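Local coordinates for protein HNH endonuclease (Geobacillus virus E2, PDB 5H0M) that probably nicks DNA as an HNH endonuclease of a thermophilic bacteriophage, its fold carrying a zinc ion held by four cysteines, at residues Y43-H46 with K47-Q51; R53-Y56 with H57-E60; V99-S102 with K103-D106; S112-Q115 with A116-N119. All coordinates share one frame; numbering follows the deposited sequence.

Interaction 1. Residues Y43-H46 with K47-Q51; sequences YDKH and KRNQQ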
loop_
_atom_site.group_PDB
_atom_site.type_symbol
_atom_site.label_atom_id
_atom_site.label_comp_id
_atom_site.label_asym_id
_atom_site.label_seq_id
_atom_site.Cartn_x
_atom_site.Cartn_y
_atom_site.Cartn_z
ATOM N N TYR A 43 -7.984 16.574 15.794
ATOM C CA TYR A 43 -7.195 17.410 14.894
ATOM C C TYR A 43 -5.970 16.638 14.402
ATOM O O TYR A 43 -5.649 16.668 13.213
ATOM C CB TYR A 43 -6.765 18.702 15.578
ATOM C CG TYR A 43 -5.866 19.573 14.739
ATOM C CD1 TYR A 43 -6.387 20.393 13.749
ATOM C CD2 TYR A 43 -4.492 19.571 14.932
ATOM C CE1 TYR A 43 -5.561 21.197 12.978
ATOM C CE2 TYR A 43 -3.657 20.374 14.174
ATOM C CZ TYR A 43 -4.198 21.186 13.197
ATOM O OH TYR A 43 -3.363 21.981 12.442
ATOM N N ASP A 44 -5.292 15.940 15.309
ATOM C CA ASP A 44 -4.165 15.098 14.908
ATOM C C ASP A 44 -4.578 14.067 13.868
ATOM O O ASP A 44 -3.857 13.844 12.899
ATOM C CB ASP A 44 -3.556 14.404 16.127
ATOM C CG ASP A 44 -2.816 15.371 17.038
ATOM O OD1 ASP A 44 -2.229 16.350 16.528
ATOM O OD2 ASP A 44 -2.815 15.152 18.268
ATOM N N LYS A 45 -5.737 13.450 14.068
ATOM C CA LYS A 45 -6.300 12.491 13.122
ATOM C C LYS A 45 -6.572 13.142 11.765
ATOM O O LYS A 45 -6.288 12.568 10.721
ATOM C CB LYS A 45 -7.586 11.908 13.696
ATOM C CG LYS A 45 -8.268 10.865 12.828
ATOM C CD LYS A 45 -9.508 10.291 13.504
ATOM C CE LYS A 45 -9.190 9.634 14.842
ATOM N NZ LYS A 45 -10.416 9.159 15.543
ATOM N N HIS A 46 -7.134 14.346 11.796
ATOM C CA HIS A 46 -7.367 15.126 10.590
ATOM C C HIS A 46 -6.083 15.388 9.816
ATOM O O HIS A 46 -6.027 15.195 8.595
ATOM C CB HIS A 46 -8.032 16.459 10.979
ATOM C CG HIS A 46 -8.171 17.428 9.846
ATOM N ND1 HIS A 46 -9.129 17.293 8.872
ATOM C CD2 HIS A 46 -7.478 18.551 9.545
ATOM C CE1 HIS A 46 -9.027 18.296 8.016
ATOM N NE2 HIS A 46 -8.025 19.067 8.397
ATOM N N LYS A 47 -5.051 15.831 10.521
ATOM C CA LYS A 47 -3.782 16.157 9.886
ATOM C C LYS A 47 -3.139 14.901 9.299
ATOM O O LYS A 47 -2.586 14.957 8.217
ATOM C CB LYS A 47 -2.822 16.856 10.855
ATOM C CG LYS A 47 -3.316 18.206 11.369
ATOM C CD LYS A 47 -3.751 19.175 10.274
ATOM C CE LYS A 47 -2.553 19.717 9.517
ATOM N NZ LYS A 47 -2.973 20.600 8.397
ATOM N N ARG A 48 -3.233 13.781 10.002
ATOM C CA ARG A 48 -2.705 12.494 9.486
ATOM C C ARG A 48 -3.408 12.110 8.202
ATOM O O ARG A 48 -2.785 11.670 7.239
ATOM C CB ARG A 48 -2.941 11.351 10.472
ATOM C CG ARG A 48 -1.933 11.208 11.586
ATOM C CD ARG A 48 -1.920 9.767 12.095
ATOM N NE ARG A 48 -3.188 9.345 12.695
ATOM C CZ ARG A 48 -3.638 9.740 13.888
ATOM N NH1 ARG A 48 -2.944 10.600 14.639
ATOM N NH2 ARG A 48 -4.802 9.282 14.333
ATOM N N ASN A 49 -4.724 12.266 8.191
ATOM C CA ASN A 49 -5.499 11.916 7.019
ATOM C C ASN A 49 -5.243 12.861 5.847
ATOM O O ASN A 49 -5.132 12.434 4.704
ATOM C CB ASN A 49 -6.968 11.792 7.373
ATOM C CG ASN A 49 -7.273 10.451 8.003
ATOM O OD1 ASN A 49 -7.391 9.445 7.298
ATOM N ND2 ASN A 49 -7.344 10.406 9.333
ATOM N N GLN A 50 -5.072 14.142 6.135
ATOM C CA GLN A 50 -4.719 15.078 5.077
ATOM C C GLN A 50 -3.347 14.780 4.472
ATOM O O GLN A 50 -3.150 14.885 3.250
ATOM C CB GLN A 50 -4.781 16.507 5.611
ATOM C CG GLN A 50 -6.207 16.986 5.881
ATOM C CD GLN A 50 -7.047 17.053 4.623
ATOM O OE1 GLN A 50 -8.011 16.303 4.464
ATOM N NE2 GLN A 50 -6.667 17.933 3.707
ATOM N N GLN A 51 -2.404 14.410 5.332
ATOM C CA GLN A 51 -1.051 14.048 4.925
ATOM C C GLN A 51 -1.083 12.795 4.036
ATOM O O GLN A 51 -0.397 12.734 3.016
ATOM C CB GLN A 51 -0.199 13.821 6.170
ATOM C CG GLN A 51 1.259 13.500 5.955
ATOM C CD GLN A 51 1.974 13.250 7.281
ATOM O OE1 GLN A 51 1.592 12.360 8.050
ATOM N NE2 GLN A 51 3.011 14.032 7.553
HETATM O O HOH W 1 -5.911 21.503 8.070
#
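Tyr-43 meets Lys-47 one helical turn on. The lysine chain lies over one face of the tyrosine ring. Its CG sits 3.8 Å from the centroid of the Tyr-43 ring, a CH-pi contact displaced toward the ring's rim. Bends at chi2 (-52°) and chi3 (-72°) fold the lysine chain over the ring, and Lys-47 CD comes to 3.6 Å from Tyr-43 OH. Lys-47 N also donates a hydrogen bond to Tyr-43 O.

Asp-44 accepts through its carbonyl O from Arg-48 N. Its carboxylate turns elsewhere, and OD1 is hydrogen-bonded to Asn-39 ND2. These i to i+4 bonds belong to helix 41-55, the first helix of the modelled chain, and this part of it lies at the protein surface.

Lys-45 O is gripped twice by one residue. Asn-49 N reaches it at 3.0 Å, as the helix requires. Asn-49 ND2 reaches the same Lys-45 O at 2.8 Å, from the other face of the carbonyl plane. The second bond fixes the amide of Asn-49. The guanidinium of Arg-48 lays one face against Lys-45 CA.

The His-46 ring is covered on one face by Gln-50. Gln-50 CG lies 3.9 Å from the centroid of the His-46 ring, offset toward its rim, and ring and amide planes are 11° apart. A water in the ring plane lies 3.2 Å from His-46 NE2 and accepts from Lys-47 NZ.

Interaction 2. Residues R53-Y56 with H57-E60; sequences RAFY and HSRE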
loop_
_atom_site.group_PDB
_atom_site.type_symbol
_atom_site.label_atom_id
_atom_site.label_comp_id
_atom_site.label_asym_id
_atom_site.label_seq_id
_atom_site.Cartn_x
_atom_site.Cartn_y
_atom_site.Cartn_z
ATOM N N ARG A 53 -3.693 11.675 2.250
ATOM C CA ARG A 53 -4.310 12.045 0.985
ATOM C C ARG A 53 -3.299 12.675 0.044
ATOM O O ARG A 53 -3.210 12.300 -1.128
ATOM C CB ARG A 53 -5.453 13.033 1.193
ATOM C CG ARG A 53 -6.695 12.475 1.840
ATOM C CD ARG A 53 -7.628 13.641 2.080
ATOM N NE ARG A 53 -8.838 13.304 2.806
ATOM C CZ ARG A 53 -10.031 13.110 2.240
ATOM N NH1 ARG A 53 -10.167 13.164 0.920
ATOM N NH2 ARG A 53 -11.072 12.848 3.001
ATOM N N ALA A 54 -2.516 13.615 0.566
ATOM C CA ALA A 54 -1.527 14.332 -0.224
ATOM C C ALA A 54 -0.429 13.408 -0.723
ATOM O O ALA A 54 0.101 13.589 -1.824
ATOM C CB ALA A 54 -0.922 15.477 0.576
ATOM N N PHE A 55 -0.103 12.398 0.074
ATOM C CA PHE A 55 0.962 11.469 -0.288
ATOM C C PHE A 55 0.725 10.802 -1.644
ATOM O O PHE A 55 1.637 10.661 -2.463
ATOM C CB PHE A 55 1.136 10.413 0.798
ATOM C CG PHE A 55 2.146 9.360 0.461
ATOM C CD1 PHE A 55 3.495 9.642 0.549
ATOM C CD2 PHE A 55 1.742 8.109 0.022
ATOM C CE1 PHE A 55 4.445 8.686 0.228
ATOM C CE2 PHE A 55 2.687 7.149 -0.303
ATOM C CZ PHE A 55 4.027 7.433 -0.199
ATOM N N TYR A 56 -0.503 10.400 -1.896
ATOM C CA TYR A 56 -0.796 9.671 -3.130
ATOM C C TYR A 56 -0.688 10.541 -4.370
ATOM O O TYR A 56 -0.574 10.010 -5.477
ATOM C CB TYR A 56 -2.169 9.018 -3.050
ATOM C CG TYR A 56 -2.252 7.933 -1.990
ATOM C CD1 TYR A 56 -1.567 6.732 -2.138
ATOM C CD2 TYR A 56 -3.009 8.109 -0.858
ATOM C CE1 TYR A 56 -1.650 5.726 -1.173
ATOM C CE2 TYR A 56 -3.092 7.116 0.106
ATOM C CZ TYR A 56 -2.428 5.939 -0.054
ATOM O OH TYR A 56 -2.549 4.962 0.936
ATOM N N HIS A 57 -0.692 11.863 -4.174
ATOM C CA HIS A 57 -0.454 12.815 -5.260
ATOM C C HIS A 57 1.008 13.159 -5.444
ATOM O O HIS A 57 1.349 13.862 -6.392
ATOM C CB HIS A 57 -1.181 14.124 -4.976
ATOM C CG HIS A 57 -2.663 14.000 -4.987
ATOM N ND1 HIS A 57 -3.409 14.058 -6.145
ATOM C CD2 HIS A 57 -3.542 13.793 -3.978
ATOM C CE1 HIS A 57 -4.688 13.922 -5.843
ATOM N NE2 HIS A 57 -4.795 13.764 -4.537
ATOM N N SER A 58 1.870 12.690 -4.550
ATOM C CA SER A 58 3.244 13.152 -4.502
ATOM C C SER A 58 4.099 12.572 -5.609
ATOM O O SER A 58 3.885 11.445 -6.063
ATOM C CB SER A 58 3.890 12.849 -3.145
ATOM O OG SER A 58 4.174 11.460 -3.010
ATOM N N ARG A 59 5.111 13.341 -6.004
ATOM C CA ARG A 59 6.105 12.879 -6.966
ATOM C C ARG A 59 6.823 11.617 -6.459
ATOM O O ARG A 59 7.106 10.716 -7.234
ATOM C CB ARG A 59 7.132 13.999 -7.278
ATOM C CG ARG A 59 7.960 14.484 -6.083
ATOM C CD ARG A 59 8.899 15.649 -6.396
ATOM N NE ARG A 59 9.697 15.997 -5.216
ATOM C CZ ARG A 59 10.377 17.133 -5.045
ATOM N NH1 ARG A 59 10.379 18.081 -5.975
ATOM N NH2 ARG A 59 11.059 17.327 -3.919
ATOM N N GLU A 60 7.086 11.559 -5.159
ATOM C CA GLU A 60 7.831 10.443 -4.578
ATOM C C GLU A 60 7.000 9.164 -4.672
ATOM O O GLU A 60 7.514 8.121 -5.053
ATOM C CB GLU A 60 8.211 10.738 -3.130
ATOM C CG GLU A 60 9.212 11.883 -2.965
ATOM C CD GLU A 60 8.583 13.268 -2.834
ATOM O OE1 GLU A 60 7.350 13.423 -2.904
ATOM O OE2 GLU A 60 9.356 14.231 -2.650
HETATM O O HOH W 2 1.502 10.738 -7.173
#
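Phe-55 O takes two bonds from Ser-58. The hydroxyl OG of Ser-58 donates to Phe-55 O at 2.7 Å, in the carbonyl plane and on a lone pair. Ser-58 N donates to the same Phe-55 O at 2.9 Å, from well above that plane. The two donors therefore use different directions round one oxygen. With chi1 at 73°, the serine OG stands between its own backbone N and carbonyl carbon, within reach of the Phe-55 carbonyl. OG has a second task: it accepts from Trp-61 N, in the first turn of the next helix.

One residue earlier, Ala-54 O accepts from His-57 N at 3.0 Å. This bond is bent, with an angle of 138° at the hydrogen, and the donor again lies above the carbonyl plane. Arg-53 O takes a weak bond from Tyr-56 N, and His-57 CD2 comes to 3.2 Å from this Arg-53 O, near the plane of the imidazole and at its edge.

Two further carbonyls are served by one water. The water donates to Tyr-56 O at 2.8 Å and to Ser-58 O at 2.7 Å, bridging the two carbonyls across the turn. Farther on, Arg-59 NE and Glu-60 OE2 form a salt bridge between neighbours in the sequence. The ring of Phe-55 is buried, against Trp-61 and Leu-105.

The Phe-55 to Ser-58 segment is a type I beta turn. With Ser-58 as N-cap, it makes a tight corner between helices 41-55 and 59-71.

Interaction 3. Residues V99-S102 with K103-D106; sequences VDWS and KRLD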
loop_
_atom_site.group_PDB
_atom_site.type_symbol
_atom_site.label_atom_id
_atom_site.label_comp_id
_atom_site.label_asym_id
_atom_site.label_seq_id
_atom_site.Cartn_x
_atom_site.Cartn_y
_atom_site.Cartn_z
ATOM N N VAL A 99 -1.104 3.608 9.375
ATOM C CA VAL A 99 -0.592 2.922 10.569
ATOM C C VAL A 99 0.860 3.310 10.863
ATOM O O VAL A 99 1.244 3.487 12.024
ATOM C CB VAL A 99 -0.752 1.395 10.421
ATOM C CG1 VAL A 99 -0.003 0.633 11.512
ATOM C CG2 VAL A 99 -2.221 1.026 10.431
ATOM N N ASP A 100 1.690 3.432 9.826
ATOM C CA ASP A 100 3.084 3.835 10.012
ATOM C C ASP A 100 3.569 4.712 8.854
ATOM O O ASP A 100 4.004 4.232 7.808
ATOM C CB ASP A 100 4.001 2.626 10.173
ATOM C CG ASP A 100 5.383 3.006 10.677
ATOM O OD1 ASP A 100 5.780 4.200 10.550
ATOM O OD2 ASP A 100 6.102 2.110 11.197
ATOM N N TRP A 101 3.523 6.019 9.086
ATOM C CA TRP A 101 3.922 7.003 8.084
ATOM C C TRP A 101 5.384 6.842 7.662
ATOM O O TRP A 101 5.739 7.093 6.510
ATOM C CB TRP A 101 3.687 8.409 8.669
ATOM C CG TRP A 101 4.133 9.561 7.799
ATOM C CD1 TRP A 101 5.164 10.419 8.046
ATOM C CD2 TRP A 101 3.560 9.973 6.552
ATOM N NE1 TRP A 101 5.272 11.339 7.031
ATOM C CE2 TRP A 101 4.304 11.082 6.098
ATOM C CE3 TRP A 101 2.501 9.506 5.770
ATOM C CZ2 TRP A 101 4.013 11.737 4.908
ATOM C CZ3 TRP A 101 2.215 10.165 4.591
ATOM C CH2 TRP A 101 2.976 11.256 4.167
ATOM N N SER A 102 6.241 6.401 8.577
ATOM C CA SER A 102 7.660 6.317 8.298
ATOM C C SER A 102 8.022 5.302 7.227
ATOM O O SER A 102 9.080 5.405 6.616
ATOM C CB SER A 102 8.446 6.019 9.577
ATOM O OG SER A 102 8.306 4.675 9.973
ATOM N N LYS A 103 7.123 4.342 6.981
ATOM C CA LYS A 103 7.382 3.257 6.026
ATOM C C LYS A 103 6.707 3.512 4.671
ATOM O O LYS A 103 6.648 2.629 3.833
ATOM C CB LYS A 103 6.930 1.915 6.606
ATOM C CG LYS A 103 7.633 1.553 7.909
ATOM C CD LYS A 103 7.349 0.115 8.303
ATOM C CE LYS A 103 8.138 -0.275 9.547
ATOM N NZ LYS A 103 7.964 -1.714 9.949
ATOM N N ARG A 104 6.233 4.732 4.466
ATOM C CA ARG A 104 5.434 5.092 3.295
ATOM C C ARG A 104 6.101 4.870 1.938
ATOM O O ARG A 104 5.407 4.633 0.949
ATOM C CB ARG A 104 4.977 6.548 3.403
ATOM C CG ARG A 104 6.113 7.554 3.380
ATOM C CD ARG A 104 5.590 8.925 3.761
ATOM N NE ARG A 104 6.639 9.940 3.712
ATOM C CZ ARG A 104 7.538 10.142 4.666
ATOM N NH1 ARG A 104 7.539 9.400 5.769
ATOM N NH2 ARG A 104 8.453 11.109 4.526
ATOM N N LEU A 105 7.432 4.957 1.876
ATOM C CA LEU A 105 8.162 4.821 0.620
ATOM C C LEU A 105 9.152 3.649 0.639
ATOM O O LEU A 105 9.975 3.501 -0.257
ATOM C CB LEU A 105 8.891 6.137 0.301
ATOM C CG LEU A 105 7.970 7.294 -0.092
ATOM C CD1 LEU A 105 8.693 8.620 0.029
ATOM C CD2 LEU A 105 7.436 7.119 -1.495
ATOM N N ASP A 106 9.040 2.773 1.635
ATOM C CA ASP A 106 9.959 1.645 1.749
ATOM C C ASP A 106 9.561 0.527 0.811
ATOM O O ASP A 106 8.447 0.011 0.905
ATOM C CB ASP A 106 9.940 1.092 3.167
ATOM C CG ASP A 106 10.591 1.996 4.174
ATOM O OD1 ASP A 106 11.211 3.019 3.812
ATOM O OD2 ASP A 106 10.482 1.640 5.365
HETATM O O HOH W 3 9.502 5.346 3.898
#
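Trp-101 O is gripped by two nitrogens of Arg-104. The guanidinium NH1 donates to Trp-101 O at 3.0 Å, and the carbonyl oxygen lies in the guanidinium plane. Arg-104 N donates to the same Trp-101 O at 3.2 Å, from the opposite face of the carbonyl.

The arginine chain runs across the indole. Arg-104 CD sits over the six-membered ring of Trp-101, 3.3 Å from its centroid, in a CH-pi contact. The guanidinium lies flat on the indole, planes at 3°. Its CZ is off-centre from the five-membered ring, in a cation-pi contact. A chi1 of 64° brings CG close to Trp-101 O.

Asp-100 OD1 accepts from Ser-102 OG at 2.6 Å and from Ser-102 N, which closes an Asx turn. Lys-103 N bonds to Asp-100 O, while Lys-103 CE passes 3.5 Å from Asp-100 OD2 and NZ stays beyond salt-bridge distance at 4.4 Å.

A water links Ser-102 O, Leu-105 N and Asp-106 OD1. Arg-104 O accepts from His-93 NE2 of strand 90-93. The loop joins this strand to strand 110-113, consistent with the beta-beta-alpha-metal motif of HNH endonucleases. With ring face and carbonyl oxygen both attracting the cation, the Arg-104 guanidinium probably keeps one orientation.

Interaction 4. Residues S112-Q115 with A116-N119; sequences SLCQ and ACHN. With ZN (zinc ion), chain B.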
loop_
_atom_site.group_PDB
_atom_site.type_symbol
_atom_site.label_atom_id
_atom_site.label_comp_id
_atom_site.label_asym_id
_atom_site.label_seq_id
_atom_site.Cartn_x
_atom_site.Cartn_y
_atom_site.Cartn_z
ATOM N N SER A 112 2.947 -5.208 -5.246
ATOM C CA SER A 112 2.010 -5.142 -6.358
ATOM C C SER A 112 0.974 -6.243 -6.180
ATOM O O SER A 112 1.342 -7.391 -5.917
ATOM C CB SER A 112 2.752 -5.369 -7.674
ATOM O OG SER A 112 3.845 -4.461 -7.812
ATOM N N LEU A 113 -0.309 -5.883 -6.305
ATOM C CA LEU A 113 -1.435 -6.797 -6.034
ATOM C C LEU A 113 -2.498 -6.702 -7.111
ATOM O O LEU A 113 -2.702 -5.647 -7.707
ATOM C CB LEU A 113 -2.108 -6.478 -4.695
ATOM C CG LEU A 113 -1.243 -6.577 -3.426
ATOM C CD1 LEU A 113 -2.074 -6.183 -2.223
ATOM C CD2 LEU A 113 -0.667 -7.972 -3.258
ATOM N N CYS A 114 -3.175 -7.828 -7.341
ATOM C CA CYS A 114 -4.404 -7.839 -8.119
ATOM C C CYS A 114 -5.551 -7.362 -7.230
ATOM O O CYS A 114 -5.402 -7.192 -6.024
ATOM C CB CYS A 114 -4.685 -9.239 -8.679
ATOM S SG CYS A 114 -5.232 -10.453 -7.476
ATOM N N GLN A 115 -6.708 -7.117 -7.824
ATOM C CA GLN A 115 -7.835 -6.618 -7.049
ATOM C C GLN A 115 -8.290 -7.612 -5.985
ATOM O O GLN A 115 -8.603 -7.233 -4.861
ATOM C CB GLN A 115 -9.004 -6.276 -7.968
ATOM C CG GLN A 115 -10.278 -5.986 -7.206
ATOM C CD GLN A 115 -11.400 -5.580 -8.110
ATOM O OE1 GLN A 115 -11.167 -5.146 -9.238
ATOM N NE2 GLN A 115 -12.626 -5.695 -7.615
ATOM N N ALA A 116 -8.379 -8.885 -6.346
ATOM C CA ALA A 116 -8.831 -9.902 -5.411
ATOM C C ALA A 116 -7.915 -10.003 -4.208
ATOM O O ALA A 116 -8.379 -10.124 -3.078
ATOM C CB ALA A 116 -8.979 -11.260 -6.091
ATOM N N CYS A 117 -6.605 -9.947 -4.450
ATOM C CA CYS A 117 -5.645 -9.987 -3.352
ATOM C C CYS A 117 -5.674 -8.706 -2.530
ATOM O O CYS A 117 -5.505 -8.751 -1.330
ATOM C CB CYS A 117 -4.246 -10.281 -3.871
ATOM S SG CYS A 117 -4.093 -12.012 -4.400
ATOM N N HIS A 118 -5.915 -7.562 -3.154
ATOM C CA HIS A 118 -6.064 -6.318 -2.390
ATOM C C HIS A 118 -7.293 -6.385 -1.483
ATOM O O HIS A 118 -7.263 -5.967 -0.323
ATOM C CB HIS A 118 -6.155 -5.110 -3.313
ATOM C CG HIS A 118 -6.222 -3.810 -2.575
ATOM N ND1 HIS A 118 -7.385 -3.082 -2.470
ATOM C CD2 HIS A 118 -5.281 -3.118 -1.888
ATOM C CE1 HIS A 118 -7.152 -1.989 -1.762
ATOM N NE2 HIS A 118 -5.883 -1.983 -1.406
ATOM N N ASN A 119 -8.389 -6.941 -2.004
ATOM C CA ASN A 119 -9.597 -7.124 -1.212
ATOM C C ASN A 119 -9.370 -8.072 -0.043
ATOM O O ASN A 119 -9.794 -7.803 1.091
ATOM C CB ASN A 119 -10.710 -7.648 -2.119
ATOM C CG ASN A 119 -12.038 -7.752 -1.410
ATOM O OD1 ASN A 119 -12.661 -6.735 -1.084
ATOM N ND2 ASN A 119 -12.482 -8.981 -1.160
HETATM ZN ZN ZN B . -3.451 -11.730 -6.623
#
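Cys-114 and Cys-117 each bind the zinc ion through SG. The metal lies 2.4 Å from Cys-114 SG and 2.3 Å from Cys-117 SG. Cys-114 SG and Cys-117 SG are 3.6 Å apart. Cys-76 and Cys-79 supply the other two ligands of this four-cysteine site.

In the next shell, Cys-117 N donates to Cys-114 SG at 3.4 Å, fairly straight at 161°. Cys-114 is the N-cap of helix 115-129, and its chi1 of 73° puts SG where it can accept from the first turn. One sulfur thus serves as metal ligand and as cap. Cys-114 O takes His-118 N at 2.9 Å.

Farther out, Leu-113 ends strand 110-113 and packs on the new helix. Leu-113 CD2 lies 4.3 Å from Cys-117 CB, and Leu-113 CD1 4.0 Å from His-118 CA, near the ring plane at its edge. Ile-90 and Asp-92 of the paired strand touch both Leu-113 and His-118.

This CxxC element ties strand and helix to the second cysteine pair. With strand 90-93 they fit the beta-beta-alpha core of the HNH (His-Me finger) fold. The N-H bond and the helix start would both be expected to stabilise a zinc-bound thiolate at Cys-114.

Interactions 1 to 3 are surface contacts, though interaction 2 includes the buried Phe-55; interaction 4 is partly buried round the metal. Interactions 1 and 2 share helix 41-55: one lies along it, the other turns out of its end into helix 59-71. Interaction 3, in the loop between the two strands, packs on both helices. Gln-51 CG touches Trp-101 CH2 at 3.3 Å, and Phe-55 lies against Arg-104 and Leu-105. Interaction 4 stands apart, about 10 Å from interaction 3 by nearest atoms. The chemistry follows position. CH-pi contacts occur on the exposed helix and again, beside a guanidinium-indole stack, in the loop; capping marks the corner and metal-thiolate bonds the zinc site.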